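Local coordinates for protein aminoacyltransferase FemA (Staphylococcus aureus, PDB 1LRZ) that adds glycines 2 and 3 to the pentaglycine bridge of the staphylococcal cell wall, taking them from glycyl-tRNA, at residues G190-F195 / F245-K250; K250-E255 / D291-K296. All blocks are in the same frame, centred on the assembly; numbering follows the deposited sequence.

Contact 1. Residues G190-F195 / F245-K250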
loop_
_atom_site.group_PDB
_atom_site.type_symbol
_atom_site.label_atom_id
_atom_site.label_comp_id
_atom_site.label_asym_id
_atom_site.label_seq_id
_atom_site.Cartn_x
_atom_site.Cartn_y
_atom_site.Cartn_z
ATOM N N GLY A 190 7.277 -13.138 -19.725
ATOM C CA GLY A 190 6.548 -14.340 -19.342
ATOM C C GLY A 190 5.887 -14.350 -17.968
ATOM O O GLY A 190 5.212 -15.317 -17.615
ATOM N N VAL A 191 6.076 -13.292 -17.186
ATOM C CA VAL A 191 5.464 -13.218 -15.864
ATOM C C VAL A 191 4.023 -12.732 -15.976
ATOM O O VAL A 191 3.733 -11.826 -16.761
ATOM C CB VAL A 191 6.236 -12.246 -14.941
ATOM C CG1 VAL A 191 5.453 -12.025 -13.638
ATOM C CG2 VAL A 191 7.631 -12.822 -14.639
ATOM N N LYS A 192 3.128 -13.339 -15.198
ATOM C CA LYS A 192 1.715 -12.950 -15.194
ATOM C C LYS A 192 1.258 -12.599 -13.780
ATOM O O LYS A 192 1.926 -12.936 -12.800
ATOM C CB LYS A 192 0.850 -14.081 -15.766
ATOM C CG LYS A 192 1.161 -14.353 -17.230
ATOM C CD LYS A 192 0.396 -15.530 -17.830
ATOM C CE LYS A 192 0.799 -15.693 -19.304
ATOM N NZ LYS A 192 0.159 -16.839 -20.006
ATOM N N VAL A 193 0.127 -11.913 -13.674
ATOM C CA VAL A 193 -0.402 -11.539 -12.368
ATOM C C VAL A 193 -1.870 -11.938 -12.257
ATOM O O VAL A 193 -2.670 -11.660 -13.156
ATOM C CB VAL A 193 -0.272 -10.009 -12.131
ATOM C CG1 VAL A 193 -0.989 -9.598 -10.836
ATOM C CG2 VAL A 193 1.195 -9.621 -12.064
ATOM N N ARG A 194 -2.209 -12.623 -11.171
ATOM C CA ARG A 194 -3.587 -13.018 -10.924
ATOM C C ARG A 194 -3.907 -12.615 -9.499
ATOM O O ARG A 194 -2.998 -12.335 -8.706
ATOM C CB ARG A 194 -3.795 -14.528 -11.113
ATOM C CG ARG A 194 -3.103 -15.453 -10.113
ATOM C CD ARG A 194 -3.165 -16.886 -10.656
ATOM N NE ARG A 194 -2.525 -17.889 -9.809
ATOM C CZ ARG A 194 -3.082 -18.407 -8.722
ATOM N NH1 ARG A 194 -2.429 -19.313 -8.006
ATOM N NH2 ARG A 194 -4.295 -18.020 -8.353
ATOM N N PHE A 195 -5.189 -12.580 -9.169
ATOM C CA PHE A 195 -5.593 -12.200 -7.831
ATOM C C PHE A 195 -6.068 -13.410 -7.049
ATOM O O PHE A 195 -6.960 -14.141 -7.485
ATOM C CB PHE A 195 -6.681 -11.135 -7.910
ATOM C CG PHE A 195 -6.253 -9.906 -8.655
ATOM C CD1 PHE A 195 -6.577 -9.747 -10.001
ATOM C CD2 PHE A 195 -5.509 -8.914 -8.018
ATOM C CE1 PHE A 195 -6.163 -8.616 -10.707
ATOM C CE2 PHE A 195 -5.089 -7.779 -8.713
ATOM C CZ PHE A 195 -5.419 -7.629 -10.061
ATOM N N PHE A 245 4.414 -22.406 -16.493
ATOM C CA PHE A 245 5.385 -22.936 -17.434
ATOM C C PHE A 245 4.865 -23.463 -18.761
ATOM O O PHE A 245 5.488 -23.216 -19.789
ATOM C CB PHE A 245 6.289 -23.942 -16.725
ATOM C CG PHE A 245 7.235 -23.289 -15.749
ATOM C CD1 PHE A 245 7.098 -23.488 -14.382
ATOM C CD2 PHE A 245 8.216 -22.406 -16.203
ATOM C CE1 PHE A 245 7.915 -22.814 -13.472
ATOM C CE2 PHE A 245 9.038 -21.726 -15.303
ATOM C CZ PHE A 245 8.883 -21.932 -13.930
ATOM N N ASP A 246 3.729 -24.152 -18.775
ATOM C CA ASP A 246 3.199 -24.626 -20.050
ATOM C C ASP A 246 2.971 -23.456 -20.998
ATOM O O ASP A 246 3.328 -23.524 -22.170
ATOM C CB ASP A 246 1.875 -25.376 -19.871
ATOM C CG ASP A 246 2.071 -26.776 -19.348
ATOM O OD1 ASP A 246 3.127 -27.376 -19.646
ATOM O OD2 ASP A 246 1.164 -27.283 -18.651
ATOM N N GLU A 247 2.378 -22.380 -20.494
ATOM C CA GLU A 247 2.111 -21.223 -21.339
ATOM C C GLU A 247 3.407 -20.503 -21.703
ATOM O O GLU A 247 3.574 -20.028 -22.826
ATOM C CB GLU A 247 1.145 -20.269 -20.628
ATOM C CG GLU A 247 -0.157 -20.953 -20.184
ATOM C CD GLU A 247 -1.179 -19.980 -19.623
ATOM O OE1 GLU A 247 -0.806 -19.135 -18.779
ATOM O OE2 GLU A 247 -2.362 -20.066 -20.020
ATOM N N TYR A 248 4.327 -20.433 -20.748
ATOM C CA TYR A 248 5.615 -19.777 -20.963
ATOM C C TYR A 248 6.397 -20.512 -22.060
ATOM O O TYR A 248 6.846 -19.912 -23.042
ATOM C CB TYR A 248 6.397 -19.787 -19.649
ATOM C CG TYR A 248 7.793 -19.214 -19.710
ATOM C CD1 TYR A 248 8.027 -17.923 -20.178
ATOM C CD2 TYR A 248 8.873 -19.939 -19.215
ATOM C CE1 TYR A 248 9.311 -17.369 -20.138
ATOM C CE2 TYR A 248 10.144 -19.403 -19.169
ATOM C CZ TYR A 248 10.362 -18.119 -19.626
ATOM O OH TYR A 248 11.631 -17.590 -19.542
ATOM N N ILE A 249 6.542 -21.821 -21.886
ATOM C CA ILE A 249 7.258 -22.642 -22.848
ATOM C C ILE A 249 6.577 -22.591 -24.215
ATOM O O ILE A 249 7.253 -22.589 -25.242
ATOM C CB ILE A 249 7.362 -24.103 -22.349
ATOM C CG1 ILE A 249 8.144 -24.132 -21.031
ATOM C CG2 ILE A 249 8.049 -24.971 -23.398
ATOM C CD1 ILE A 249 8.111 -25.477 -20.298
ATOM N N LYS A 250 5.245 -22.532 -24.235
ATOM C CA LYS A 250 4.526 -22.459 -25.506
ATOM C C LYS A 250 4.901 -21.182 -26.242
ATOM O O LYS A 250 5.197 -21.214 -27.440
ATOM C CB LYS A 250 3.009 -22.484 -25.292
ATOM C CG LYS A 250 2.223 -22.190 -26.572
ATOM C CD LYS A 250 0.713 -22.207 -26.350
ATOM C CE LYS A 250 -0.034 -22.121 -27.685
ATOM N NZ LYS A 250 -1.516 -22.175 -27.525
#

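Contact 2. Residues K250-E255 / D291-K296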
loop_
_atom_site.group_PDB
_atom_site.type_symbol
_atom_site.label_atom_id
_atom_site.label_comp_id
_atom_site.label_asym_id
_atom_site.label_seq_id
_atom_site.Cartn_x
_atom_site.Cartn_y
_atom_site.Cartn_z
ATOM N N LYS A 250 5.245 -22.532 -24.235
ATOM C CA LYS A 250 4.526 -22.459 -25.506
ATOM C C LYS A 250 4.901 -21.182 -26.242
ATOM O O LYS A 250 5.197 -21.214 -27.440
ATOM C CB LYS A 250 3.009 -22.484 -25.292
ATOM C CG LYS A 250 2.223 -22.190 -26.572
ATOM C CD LYS A 250 0.713 -22.207 -26.350
ATOM C CE LYS A 250 -0.034 -22.121 -27.685
ATOM N NZ LYS A 250 -1.516 -22.175 -27.525
ATOM N N GLU A 251 4.872 -20.057 -25.525
ATOM C CA GLU A 251 5.227 -18.761 -26.101
ATOM C C GLU A 251 6.653 -18.787 -26.655
ATOM O O GLU A 251 6.913 -18.282 -27.743
ATOM C CB GLU A 251 5.122 -17.659 -25.040
ATOM C CG GLU A 251 3.700 -17.180 -24.741
ATOM C CD GLU A 251 3.577 -16.464 -23.388
ATOM O OE1 GLU A 251 4.494 -15.686 -23.027
ATOM O OE2 GLU A 251 2.554 -16.674 -22.691
ATOM N N LEU A 252 7.576 -19.368 -25.900
ATOM C CA LEU A 252 8.965 -19.437 -26.346
ATOM C C LEU A 252 9.095 -20.251 -27.629
ATOM O O LEU A 252 9.882 -19.909 -28.517
ATOM C CB LEU A 252 9.858 -20.037 -25.257
ATOM C CG LEU A 252 10.141 -19.127 -24.056
ATOM C CD1 LEU A 252 10.812 -19.919 -22.947
ATOM C CD2 LEU A 252 11.019 -17.955 -24.493
ATOM N N ASN A 253 8.320 -21.321 -27.743
ATOM C CA ASN A 253 8.408 -22.133 -28.947
ATOM C C ASN A 253 7.846 -21.393 -30.141
ATOM O O ASN A 253 8.348 -21.531 -31.258
ATOM C CB ASN A 253 7.703 -23.473 -28.749
ATOM C CG ASN A 253 8.611 -24.499 -28.098
ATOM O OD1 ASN A 253 9.679 -24.812 -28.623
ATOM N ND2 ASN A 253 8.197 -25.025 -26.955
ATOM N N GLU A 254 6.817 -20.587 -29.909
ATOM C CA GLU A 254 6.224 -19.826 -30.995
ATOM C C GLU A 254 7.223 -18.780 -31.465
ATOM O O GLU A 254 7.332 -18.503 -32.661
ATOM C CB GLU A 254 4.920 -19.187 -30.524
ATOM C CG GLU A 254 3.970 -20.242 -29.958
ATOM C CD GLU A 254 2.593 -19.711 -29.627
ATOM O OE1 GLU A 254 2.495 -18.739 -28.840
ATOM O OE2 GLU A 254 1.607 -20.278 -30.150
ATOM N N GLU A 255 7.973 -18.216 -30.523
ATOM C CA GLU A 255 8.974 -17.217 -30.869
ATOM C C GLU A 255 10.113 -17.925 -31.603
ATOM O O GLU A 255 10.678 -17.387 -32.554
ATOM C CB GLU A 255 9.496 -16.523 -29.605
ATOM C CG GLU A 255 8.379 -15.914 -28.758
ATOM C CD GLU A 255 8.884 -15.196 -27.516
ATOM O OE1 GLU A 255 9.757 -15.751 -26.810
ATOM O OE2 GLU A 255 8.393 -14.080 -27.236
ATOM N N ASP A 291 19.979 -19.437 -29.596
ATOM C CA ASP A 291 20.648 -20.095 -28.471
ATOM C C ASP A 291 20.098 -19.581 -27.143
ATOM O O ASP A 291 19.905 -20.345 -26.195
ATOM C CB ASP A 291 22.165 -19.885 -28.546
ATOM C CG ASP A 291 22.776 -20.511 -29.798
ATOM O OD1 ASP A 291 22.105 -21.361 -30.429
ATOM O OD2 ASP A 291 23.926 -20.165 -30.150
ATOM N N ALA A 292 19.831 -18.288 -27.070
ATOM C CA ALA A 292 19.284 -17.736 -25.842
ATOM C C ALA A 292 17.865 -18.300 -25.655
ATOM O O ALA A 292 17.463 -18.658 -24.550
ATOM C CB ALA A 292 19.249 -16.219 -25.928
ATOM N N ASN A 293 17.112 -18.373 -26.744
ATOM C CA ASN A 293 15.750 -18.893 -26.689
ATOM C C ASN A 293 15.779 -20.341 -26.193
ATOM O O ASN A 293 14.973 -20.735 -25.345
ATOM C CB ASN A 293 15.101 -18.824 -28.078
ATOM C CG ASN A 293 13.734 -19.490 -28.121
ATOM O OD1 ASN A 293 12.704 -18.862 -27.854
ATOM N ND2 ASN A 293 13.722 -20.777 -28.446
ATOM N N GLU A 294 16.729 -21.121 -26.705
ATOM C CA GLU A 294 16.861 -22.516 -26.317
ATOM C C GLU A 294 17.148 -22.666 -24.821
ATOM O O GLU A 294 16.554 -23.518 -24.148
ATOM C CB GLU A 294 17.974 -23.174 -27.129
ATOM C CG GLU A 294 18.182 -24.638 -26.798
ATOM C CD GLU A 294 19.167 -25.300 -27.735
ATOM O OE1 GLU A 294 20.317 -24.819 -27.818
ATOM O OE2 GLU A 294 18.790 -26.293 -28.392
ATOM N N GLN A 295 18.061 -21.848 -24.304
ATOM C CA GLN A 295 18.394 -21.897 -22.890
ATOM C C GLN A 295 17.195 -21.494 -22.047
ATOM O O GLN A 295 17.004 -22.020 -20.956
ATOM C CB GLN A 295 19.588 -20.990 -22.568
ATOM C CG GLN A 295 20.914 -21.557 -23.051
ATOM C CD GLN A 295 22.105 -20.680 -22.699
ATOM O OE1 GLN A 295 22.350 -20.377 -21.523
ATOM N NE2 GLN A 295 22.863 -20.272 -23.721
ATOM N N LYS A 296 16.383 -20.564 -22.543
ATOM C CA LYS A 296 15.205 -20.161 -21.775
ATOM C C LYS A 296 14.240 -21.340 -21.676
ATOM O O LYS A 296 13.661 -21.595 -20.617
ATOM C CB LYS A 296 14.488 -18.982 -22.435
ATOM C CG LYS A 296 15.056 -17.612 -22.114
ATOM C CD LYS A 296 14.135 -16.564 -22.723
ATOM C CE LYS A 296 14.713 -15.173 -22.680
ATOM N NZ LYS A 296 13.916 -14.275 -23.566
#

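Contact 1. Residues G190-F195 / F245-K250
Lys192 NZ donates to Glu247 OE1 across 2.8 Å, a salt bridge that ties the edge strand 192-195 to the first turns of helix 245-272. That strand closes one side of the nine-stranded mixed sheet in FemA, and the helix opens the long antiparallel helical hairpin that projects from the globular body; the contact therefore sits at the base of the arm. The bond is one-sided: Glu247 OE2 stays 4.1 Å from Lys192 NZ, and the ammonium group comes in from above the carboxylate, 68° out of its plane. Both side chains have CG anti to the carbonyl carbon (chi1 -64° in Lys192, -55° in Glu247), and they meet nearly perpendicular to each other. Beyond CG the Lys192 chain is extended, which carries its ammonium across to the helix while the backbone of Lys192 stays bonded to Tyr242 in the neighbouring strand 236-244. The ammonium also lies beside the aliphatic root of the acid, with Lys192 NZ 3.6 Å from Glu247 CB. Glu251, one helical turn further on, adds a long, weak ion pair to the same nitrogen, which probably reinforces the attraction. Beside the salt bridge, at Gly190, the approach is apolar. Gly190, at the nearest backbone approach with 5.7 Å between its CA and Tyr248 CA, has a positive phi and lies obliquely against the tyrosine ring, where Gly190 CA comes 4.0 Å from Tyr248 CD1 and 4.2 Å from Tyr248 CE1.

Contact 2. Residues K250-E255 / D291-K296
Leu252 turns CG anti to its carbonyl carbon (chi1 -73°), which sends both methyl groups across to Lys296, whereas Asn293 swings CG anti to the backbone nitrogen (chi1 174°) and brings its amide up to the Leu252 backbone. The leucine works with two branches. Leu252 CD1 rests 3.8 Å from Lys296 CB, close to the helix backbone, while Leu252 CD2 reaches Lys296 CD, also at 3.8 Å, further along the extended aliphatic chain. The two side chains meet nearly at right angles, and the aliphatic part of Lys296 packs against the leucine methyls, although the lysine as a whole is exposed. Leu252 and Asn293 instead point oppositely as they pass. The short helical segments run antiparallel, 161° between their N-to-C directions, with axes 10.0 Å apart at closest approach. This is the helical hairpin of FemA, an antiparallel coiled-coil arm formed by helices 245-272 and 277-307. Leu252 also touches Ile297, so it meets residues 293, 296 and 297, the spacing of one helical face. The nearest backbones are those of Leu252 and Asn293, with 6.8 Å between the CA atoms. Here the polar geometry is doubtful: the amide atom modelled as Asn293 OD1 lies 3.1 Å from Leu252 O, but the modelled orientation of this amide is suspect, and its opposite flip would place the amide nitrogen near the carbonyl, where a hydrogen bond is possible. Glu255 sits at the margin. Glu255 OE1 is 5.5 Å from Lys296 NZ, too far for a salt bridge, though the opposite charges may still attract weakly.

In the fold
Going from the N terminus, the chain passes strand 192-195, then helices 201-207 and 222-232, then strand 236-244, and turns into helix 245-272, whose first turns fold back on 190-195; contact 1 closes this 49-residue excursion, part of which, 209-220, is not modelled. Contact 2 opens next along the same helix, sharing Lys250, and closes a loop of 35 residues around the tip of the hairpin when helix 277-307 returns. The two loops are thus in series, neither nested nor crossed. Contact 1 ties sheet edge to arm base, and contact 2 pairs the arm helices. Their centres lie about 14 Å apart, bridged by packing of Tyr248 OH on Lys296 CD at 4.2 Å.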